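Local coordinates for putative outer membrane protein (LpxR) (Salmonella typhimurium, PDB 3FID) that probably modifies lipopolysaccharide in the outer membrane by removing acyl chains from lipid A, and binds metal ions, at residues A[31-36]-A[285-290]; A[40-45]-A[50-55]; A[184-187]-A[193-196]. All blocks are in the same frame, centred on the assembly; numbering follows the deposited sequence.

Contact 1: A[31-36]-A[285-290]; sequences GDYTAG and YSYING. With ZN (zinc ion), chain G.
Both oxygens of the Asp32 carboxylate are gripped by arginines, OD1 in a salt bridge to Arg30 and OD2 in one to Arg77, and the flat group so held lies stacked on the ring of Tyr285. The carboxylate and ring planes differ by only 5°, with Asp32 CG 3.4 Å from Tyr285 CD1. The methylene follows: Asp32 CB sits over the middle of the same ring, 3.5 Å from the centroid of Tyr285, a CH-pi contact made close to the ring normal. Aspartate suits this place because its one methylene drops onto the aromatic face, while the two arginines probably offset the negative charge that lies over the electron-rich ring. The far end of Tyr285 is hydrogen-bonded to Glu278, and Tyr33 CB approaches obliquely at 3.6 Å from Tyr285 CE2. Strands 33-44 and 285-295 are not partners in this outer-membrane beta-barrel: strand 2-9 pairs with both and lies between them, and here large aromatic side chains bridge the distance on the inner side of the wall. Tyr33 does so with CG anti to its backbone nitrogen (chi1 177°), which carries the ring over to Tyr287. The two form a T-shaped pair, planes at 84° and centroids of Tyr33 and Tyr287 4.8 Å apart; the edge of Tyr33 is directed at the face of Tyr287, its CD1 near the centre of that face and its CE1 3.5 Å from Tyr287 CE2. The hydroxyl of Tyr33 reaches on to Asp58. The next residue, Thr34, turns the other way. With Ala35 it forms a classic beta bulge opposite Ile59, and its OG1 folds beside its own carbonyl, so that both Thr34 oxygens chelate a zinc ion also bound by Asp10; Thr34 O is 2.3 Å from the metal.

Contact 2: A[40-45]-A[50-55]; sequences GYSHDL and QLSFHI. With ZN (zinc ion), chain D; ZN (zinc ion), chain C; ZN (zinc ion), chain E.
Gln50 lays its extended side chain beside Ser42, two residues before its cross-strand partner Asp44 and on the same face, with Gln50 NE2 3.6 Å from Ser42 CB. Its amide is fixed from beyond the pair, OE1 accepting from Arg204 and NE2 donating to the carbonyl of Ile208, so glutamine serves by offering both a donor and an acceptor at a buried position. Ser42 faces Ser52 in a non-hydrogen-bonded pair, and small hydroxyl side chains fit where the backbones come close. The OG atoms are placed to hydrogen-bond, but at a modelled 2.4 Å between Ser42 OG and Ser52 OG the detail is doubtful. Around them runs the backbone pairing of an antiparallel beta-hairpin in the barrel wall, made by strands 33-44 and 49-60, with segments 40-44 and 50-55 running at 163° to each other. Tyr41 exchanges two bonds with Phe53, each 2.8 Å between N of one and O of the other, and His43 does likewise with Leu51, where Leu51 N reaches His43 O at 3.0 Å. Leu51 lies on the opposite face from Gln50, on the surface, and packs tightly against the residue after the strand: Leu45 CD1 is 3.5 Å from Leu51 CB. That face also carries Tyr41 and His43, whose CG atoms both stand anti to the backbone nitrogen, bringing Tyr41 OH and His43 ND1 to one zinc ion together with Ser1. Asp44 OD1 holds a second zinc, again shared with Ser1. On the inner face His54 NE2 binds another, 2.1 Å away, completed by His84, Asp104 and a water.

Contact 3: A[184-187]-A[193-196]; sequences TVAL and FNSD
Asn194, on the short helix 191-194, brings its side-chain amide up to one face of the Leu187 carbonyl group. The two flat groups stand steeply to one another, and the two ends of the amide lie almost equally far from the same carbon: Asn194 ND2 is 3.7 Å and Asn194 OD1 3.8 Å from Leu187 C. The carboxamide therefore leans on the strand backbone by van der Waals contact, while its ND2 hydrogen-bonds to Asn161 OD1, which helps to fix how the group is turned. Asparagine serves well here, short enough to stay close to the helix yet polar enough to bridge to that partner. One residue back, the methyl of Ala186 points at the helix and rests 3.8 Å from Asn194 O, with Ala186 CB 4.3 Å from Asn194 CG; a side chain this small lets the helix come close to the strand. Leu187 turns its own side chain the other way, where it touches a bound detergent, pentaethylene glycol monodecyl ether, as an apolar residue on the outer side of a membrane barrel would. Past Asn194 the chain turns, Asp196 N donating to Phe193 O at 3.0 Å. Helix 191-194 is thus folded back against the inner side of strand 176-188, which it follows after two residues, with Tyr165 of strand 160-173 and Lys218 of strand 215-228 reaching it from the two neighbouring strands.

From the N terminus, strand 33-44 takes part in two contacts: its beginning, at 31-36, enters contact 1, and its later part, at 40-45, enters contact 2. Contact 2 closes at once, through a tight hairpin to 50-55. Contact 3 comes much later and is also local, joining the end of strand 176-188 to the short helix after it. Contact 1 closes last, when 285-290 comes back to 31-36; the 248 residues between hold both other contacts, which follow one another without crossing. Contact 1 brings the final strand near strand 33-44, across strand 2-9, where the barrel closes; contact 2 pairs adjacent strands, and contact 3 sets a helix against the wall. Contacts 2 and 3 come within about 5 Å (nearest atoms).

Contact 1: A[31-36]-A[285-290]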
loop_
_atom_site.group_PDB
_atom_site.type_symbol
_atom_site.label_atom_id
_atom_site.label_comp_id
_atom_site.label_asym_id
_atom_site.label_seq_id
_atom_site.Cartn_x
_atom_site.Cartn_y
_atom_site.Cartn_z
ATOM N N GLY A 31 -8.486 -7.312 10.545
ATOM C CA GLY A 31 -7.549 -6.282 10.929
ATOM C C GLY A 31 -6.154 -6.493 10.409
ATOM O O GLY A 31 -5.241 -5.909 10.968
ATOM N N ASP A 32 -5.997 -7.272 9.330
ATOM C CA ASP A 32 -4.679 -7.718 8.844
ATOM C C ASP A 32 -3.634 -6.598 8.712
ATOM O O ASP A 32 -2.497 -6.771 9.131
ATOM C CB ASP A 32 -4.777 -8.422 7.489
ATOM C CG ASP A 32 -5.581 -9.691 7.527
ATOM O OD1 ASP A 32 -6.771 -9.666 7.911
ATOM O OD2 ASP A 32 -5.018 -10.716 7.095
ATOM N N TYR A 33 -4.005 -5.498 8.055
ATOM C CA TYR A 33 -3.097 -4.364 7.867
ATOM C C TYR A 33 -3.626 -3.258 8.751
ATOM O O TYR A 33 -4.664 -2.654 8.475
ATOM C CB TYR A 33 -3.087 -3.953 6.397
ATOM C CG TYR A 33 -2.253 -2.753 6.032
ATOM C CD1 TYR A 33 -2.634 -1.912 4.973
ATOM C CD2 TYR A 33 -1.058 -2.475 6.693
ATOM C CE1 TYR A 33 -1.837 -0.799 4.592
ATOM C CE2 TYR A 33 -0.253 -1.365 6.309
ATOM C CZ TYR A 33 -0.650 -0.541 5.275
ATOM O OH TYR A 33 0.159 0.545 4.921
ATOM N N THR A 34 -2.944 -3.047 9.866
ATOM C CA THR A 34 -3.506 -2.200 10.912
ATOM C C THR A 34 -3.088 -0.703 10.839
ATOM O O THR A 34 -3.888 0.185 11.169
ATOM C CB THR A 34 -3.328 -2.818 12.351
ATOM O OG1 THR A 34 -4.175 -2.121 13.271
ATOM C CG2 THR A 34 -1.889 -2.770 12.847
ATOM N N ALA A 35 -1.872 -0.420 10.393
ATOM C CA ALA A 35 -1.433 0.958 10.270
ATOM C C ALA A 35 -0.353 1.091 9.221
ATOM O O ALA A 35 0.488 0.214 9.054
ATOM C CB ALA A 35 -0.892 1.484 11.644
ATOM N N GLY A 36 -0.338 2.238 8.545
ATOM C CA GLY A 36 0.794 2.587 7.696
ATOM C C GLY A 36 1.156 4.052 7.874
ATOM O O GLY A 36 0.270 4.899 8.083
ATOM N N TYR A 285 -9.728 -8.297 3.588
ATOM C CA TYR A 285 -9.728 -7.191 4.511
ATOM C C TYR A 285 -9.693 -5.855 3.783
ATOM O O TYR A 285 -9.128 -5.750 2.696
ATOM C CB TYR A 285 -8.569 -7.304 5.515
ATOM C CG TYR A 285 -7.181 -7.254 4.913
ATOM C CD1 TYR A 285 -6.532 -8.434 4.530
ATOM C CD2 TYR A 285 -6.479 -6.044 4.793
ATOM C CE1 TYR A 285 -5.231 -8.420 4.018
ATOM C CE2 TYR A 285 -5.147 -6.007 4.266
ATOM C CZ TYR A 285 -4.536 -7.205 3.884
ATOM O OH TYR A 285 -3.245 -7.253 3.372
ATOM N N SER A 286 -10.324 -4.863 4.381
ATOM C CA SER A 286 -10.412 -3.508 3.782
ATOM C C SER A 286 -9.736 -2.451 4.669
ATOM O O SER A 286 -9.695 -2.552 5.913
ATOM C CB SER A 286 -11.874 -3.112 3.532
ATOM O OG SER A 286 -12.611 -3.123 4.752
ATOM N N TYR A 287 -9.230 -1.413 4.018
ATOM C CA TYR A 287 -8.587 -0.324 4.728
ATOM C C TYR A 287 -8.582 0.895 3.817
ATOM O O TYR A 287 -8.920 0.802 2.615
ATOM C CB TYR A 287 -7.146 -0.706 5.121
ATOM C CG TYR A 287 -6.203 -0.985 3.950
ATOM C CD1 TYR A 287 -6.153 -2.229 3.336
ATOM C CD2 TYR A 287 -5.357 0.011 3.481
ATOM C CE1 TYR A 287 -5.264 -2.465 2.261
ATOM C CE2 TYR A 287 -4.485 -0.200 2.407
ATOM C CZ TYR A 287 -4.440 -1.422 1.819
ATOM O OH TYR A 287 -3.551 -1.552 0.787
ATOM N N ILE A 288 -8.192 2.030 4.377
ATOM C CA ILE A 288 -8.030 3.232 3.566
ATOM C C ILE A 288 -6.626 3.768 3.681
ATOM O O ILE A 288 -5.894 3.435 4.608
ATOM C CB ILE A 288 -8.991 4.358 3.968
ATOM C CG1 ILE A 288 -8.718 4.825 5.414
ATOM C CG2 ILE A 288 -10.454 3.918 3.771
ATOM C CD1 ILE A 288 -9.304 6.180 5.753
ATOM N N ASN A 289 -6.249 4.588 2.715
ATOM C CA ASN A 289 -5.144 5.507 2.936
ATOM C C ASN A 289 -5.606 6.927 2.589
ATOM O O ASN A 289 -6.439 7.115 1.686
ATOM C CB ASN A 289 -3.827 5.051 2.252
ATOM C CG ASN A 289 -3.926 4.912 0.735
ATOM O OD1 ASN A 289 -4.331 3.863 0.212
ATOM N ND2 ASN A 289 -3.510 5.955 0.014
ATOM N N GLY A 290 -5.115 7.902 3.361
ATOM C CA GLY A 290 -5.376 9.317 3.100
ATOM C C GLY A 290 -4.033 10.006 2.972
ATOM O O GLY A 290 -3.106 9.747 3.770
HETATM ZN ZN ZN G . -5.122 -0.703 12.893
#

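Contact 2: A[40-45]-A[50-55]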
loop_
_atom_site.group_PDB
_atom_site.type_symbol
_atom_site.label_atom_id
_atom_site.label_comp_id
_atom_site.label_asym_id
_atom_site.label_seq_id
_atom_site.Cartn_x
_atom_site.Cartn_y
_atom_site.Cartn_z
ATOM N N GLY A 40 7.415 10.626 1.555
ATOM C CA GLY A 40 8.129 10.439 0.296
ATOM C C GLY A 40 8.389 11.755 -0.429
ATOM O O GLY A 40 7.709 12.745 -0.205
ATOM N N TYR A 41 9.406 11.740 -1.285
ATOM C CA TYR A 41 9.737 12.895 -2.116
ATOM C C TYR A 41 10.005 12.414 -3.525
ATOM O O TYR A 41 10.743 11.448 -3.704
ATOM C CB TYR A 41 10.984 13.614 -1.585
ATOM C CG TYR A 41 11.423 14.759 -2.489
ATOM C CD1 TYR A 41 12.609 14.681 -3.242
ATOM C CD2 TYR A 41 10.629 15.894 -2.607
ATOM C CE1 TYR A 41 12.984 15.735 -4.070
ATOM C CE2 TYR A 41 10.979 16.926 -3.438
ATOM C CZ TYR A 41 12.161 16.851 -4.153
ATOM O OH TYR A 41 12.480 17.929 -4.930
ATOM N N SER A 42 9.395 13.094 -4.506
ATOM C CA SER A 42 9.574 12.806 -5.914
ATOM C C SER A 42 10.165 14.025 -6.598
ATOM O O SER A 42 9.669 15.116 -6.442
ATOM C CB SER A 42 8.225 12.508 -6.559
ATOM O OG SER A 42 7.982 11.113 -6.555
ATOM N N HIS A 43 11.236 13.831 -7.349
ATOM C CA HIS A 43 11.826 14.943 -8.087
ATOM C C HIS A 43 11.725 14.672 -9.588
ATOM O O HIS A 43 12.078 13.608 -10.025
ATOM C CB HIS A 43 13.287 15.125 -7.669
ATOM C CG HIS A 43 13.983 16.240 -8.385
ATOM N ND1 HIS A 43 13.608 17.555 -8.251
ATOM C CD2 HIS A 43 15.012 16.229 -9.265
ATOM C CE1 HIS A 43 14.382 18.313 -9.008
ATOM N NE2 HIS A 43 15.249 17.531 -9.624
ATOM N N ASP A 44 11.225 15.642 -10.358
ATOM C CA ASP A 44 11.184 15.507 -11.816
ATOM C C ASP A 44 12.544 15.808 -12.409
ATOM O O ASP A 44 13.023 16.934 -12.331
ATOM C CB ASP A 44 10.102 16.398 -12.460
ATOM C CG ASP A 44 10.125 17.844 -11.959
ATOM O OD1 ASP A 44 10.551 18.100 -10.804
ATOM O OD2 ASP A 44 9.686 18.748 -12.729
ATOM N N LEU A 45 13.183 14.792 -12.974
ATOM C CA LEU A 45 14.422 14.997 -13.720
ATOM C C LEU A 45 14.149 15.610 -15.101
ATOM O O LEU A 45 14.920 16.434 -15.587
ATOM C CB LEU A 45 15.242 13.715 -13.803
ATOM C CG LEU A 45 16.005 13.440 -12.498
ATOM C CD1 LEU A 45 15.185 12.541 -11.623
ATOM C CD2 LEU A 45 17.350 12.786 -12.785
ATOM N N GLN A 50 10.661 10.830 -13.098
ATOM C CA GLN A 50 10.889 11.157 -11.692
ATOM C C GLN A 50 11.810 10.170 -11.017
ATOM O O GLN A 50 11.877 8.983 -11.389
ATOM C CB GLN A 50 9.595 11.120 -10.890
ATOM C CG GLN A 50 8.555 12.104 -11.259
ATOM C CD GLN A 50 7.384 12.064 -10.284
ATOM O OE1 GLN A 50 6.864 10.985 -9.931
ATOM N NE2 GLN A 50 6.970 13.235 -9.844
ATOM N N LEU A 51 12.519 10.685 -10.016
ATOM C CA LEU A 51 13.224 9.883 -9.046
ATOM C C LEU A 51 12.596 10.150 -7.684
ATOM O O LEU A 51 12.519 11.307 -7.265
ATOM C CB LEU A 51 14.701 10.280 -9.003
ATOM C CG LEU A 51 15.624 9.449 -8.116
ATOM C CD1 LEU A 51 15.731 7.941 -8.489
ATOM C CD2 LEU A 51 16.993 10.116 -8.084
ATOM N N SER A 52 12.209 9.076 -6.978
ATOM C CA SER A 52 11.546 9.194 -5.680
ATOM C C SER A 52 12.329 8.550 -4.546
ATOM O O SER A 52 12.979 7.534 -4.746
ATOM C CB SER A 52 10.177 8.524 -5.733
ATOM O OG SER A 52 9.388 9.154 -6.707
ATOM N N PHE A 53 12.213 9.132 -3.354
ATOM C CA PHE A 53 12.799 8.579 -2.139
ATOM C C PHE A 53 11.661 8.472 -1.127
ATOM O O PHE A 53 10.794 9.338 -1.090
ATOM C CB PHE A 53 13.857 9.536 -1.575
ATOM C CG PHE A 53 14.254 9.246 -0.140
ATOM C CD1 PHE A 53 15.080 8.157 0.165
ATOM C CD2 PHE A 53 13.789 10.057 0.910
ATOM C CE1 PHE A 53 15.460 7.898 1.505
ATOM C CE2 PHE A 53 14.144 9.800 2.251
ATOM C CZ PHE A 53 14.984 8.743 2.547
ATOM N N HIS A 54 11.704 7.459 -0.263
ATOM C CA HIS A 54 10.699 7.340 0.780
ATOM C C HIS A 54 11.232 6.577 1.980
ATOM O O HIS A 54 12.225 5.869 1.874
ATOM C CB HIS A 54 9.459 6.615 0.257
ATOM C CG HIS A 54 9.651 5.136 0.108
ATOM N ND1 HIS A 54 10.298 4.575 -0.970
ATOM C CD2 HIS A 54 9.307 4.109 0.921
ATOM C CE1 HIS A 54 10.337 3.259 -0.820
ATOM N NE2 HIS A 54 9.725 2.949 0.313
ATOM N N ILE A 55 10.572 6.791 3.115
ATOM C CA ILE A 55 10.729 5.963 4.313
ATOM C C ILE A 55 9.294 5.599 4.735
ATOM O O ILE A 55 8.367 6.408 4.584
ATOM C CB ILE A 55 11.489 6.716 5.439
ATOM C CG1 ILE A 55 11.507 5.910 6.752
ATOM C CG2 ILE A 55 10.860 8.073 5.704
ATOM C CD1 ILE A 55 12.737 4.938 6.929
HETATM ZN ZN ZN D . 12.129 18.514 -7.122
HETATM ZN ZN ZN C . 9.695 19.444 -9.409
HETATM ZN ZN ZN E . 9.354 0.949 0.634
HETATM O O HOH W 1 7.685 0.189 -0.699
#

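Contact 3: A[184-187]-A[193-196]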
loop_
_atom_site.group_PDB
_atom_site.type_symbol
_atom_site.label_atom_id
_atom_site.label_comp_id
_atom_site.label_asym_id
_atom_site.label_seq_id
_atom_site.Cartn_x
_atom_site.Cartn_y
_atom_site.Cartn_z
ATOM N N THR A 184 -6.223 -0.294 -14.204
ATOM C CA THR A 184 -6.879 0.797 -13.522
ATOM C C THR A 184 -7.618 1.557 -14.616
ATOM O O THR A 184 -7.141 1.594 -15.741
ATOM C CB THR A 184 -5.815 1.724 -12.837
ATOM O OG1 THR A 184 -5.014 0.955 -11.919
ATOM C CG2 THR A 184 -6.465 2.890 -12.065
ATOM N N VAL A 185 -8.794 2.094 -14.302
ATOM C CA VAL A 185 -9.415 3.119 -15.151
ATOM C C VAL A 185 -9.430 4.420 -14.364
ATOM O O VAL A 185 -9.568 4.413 -13.131
ATOM C CB VAL A 185 -10.844 2.724 -15.619
ATOM C CG1 VAL A 185 -10.732 1.633 -16.689
ATOM C CG2 VAL A 185 -11.728 2.256 -14.440
ATOM N N ALA A 186 -9.234 5.532 -15.053
ATOM C CA ALA A 186 -9.183 6.826 -14.387
ATOM C C ALA A 186 -9.775 7.908 -15.261
ATOM O O ALA A 186 -9.724 7.834 -16.498
ATOM C CB ALA A 186 -7.742 7.192 -14.005
ATOM N N LEU A 187 -10.341 8.904 -14.607
ATOM C CA LEU A 187 -10.673 10.150 -15.266
ATOM C C LEU A 187 -10.135 11.307 -14.447
ATOM O O LEU A 187 -10.087 11.235 -13.207
ATOM C CB LEU A 187 -12.182 10.254 -15.451
ATOM C CG LEU A 187 -13.108 10.606 -14.317
ATOM C CD1 LEU A 187 -13.274 12.143 -14.270
ATOM C CD2 LEU A 187 -14.460 9.927 -14.598
ATOM N N PHE A 193 -0.795 12.400 -14.715
ATOM C CA PHE A 193 -1.269 11.985 -13.390
ATOM C C PHE A 193 -2.234 10.799 -13.513
ATOM O O PHE A 193 -2.157 9.839 -12.740
ATOM C CB PHE A 193 -1.916 13.179 -12.658
ATOM C CG PHE A 193 -2.374 12.880 -11.211
ATOM C CD1 PHE A 193 -1.650 12.005 -10.374
ATOM C CD2 PHE A 193 -3.505 13.519 -10.687
ATOM C CE1 PHE A 193 -2.079 11.754 -9.041
ATOM C CE2 PHE A 193 -3.911 13.290 -9.373
ATOM C CZ PHE A 193 -3.208 12.387 -8.557
ATOM N N ASN A 194 -3.112 10.846 -14.512
ATOM C CA ASN A 194 -4.057 9.736 -14.686
ATOM C C ASN A 194 -3.412 8.361 -14.831
ATOM O O ASN A 194 -3.986 7.372 -14.345
ATOM C CB ASN A 194 -4.995 9.989 -15.872
ATOM C CG ASN A 194 -6.167 10.866 -15.509
ATOM O OD1 ASN A 194 -6.322 11.302 -14.359
ATOM N ND2 ASN A 194 -7.016 11.150 -16.508
ATOM N N SER A 195 -2.259 8.284 -15.509
ATOM C CA SER A 195 -1.574 6.983 -15.714
ATOM C C SER A 195 -0.661 6.595 -14.552
ATOM O O SER A 195 -0.090 5.513 -14.563
ATOM C CB SER A 195 -0.770 6.948 -17.033
ATOM O OG SER A 195 0.408 7.727 -16.922
ATOM N N ASP A 196 -0.551 7.463 -13.539
ATOM C CA ASP A 196 0.415 7.260 -12.463
ATOM C C ASP A 196 -0.284 6.402 -11.400
ATOM O O ASP A 196 -0.814 6.932 -10.420
ATOM C CB ASP A 196 0.853 8.626 -11.881
ATOM C CG ASP A 196 2.057 8.521 -10.964
ATOM O OD1 ASP A 196 2.837 7.549 -11.095
ATOM O OD2 ASP A 196 2.225 9.433 -10.123
#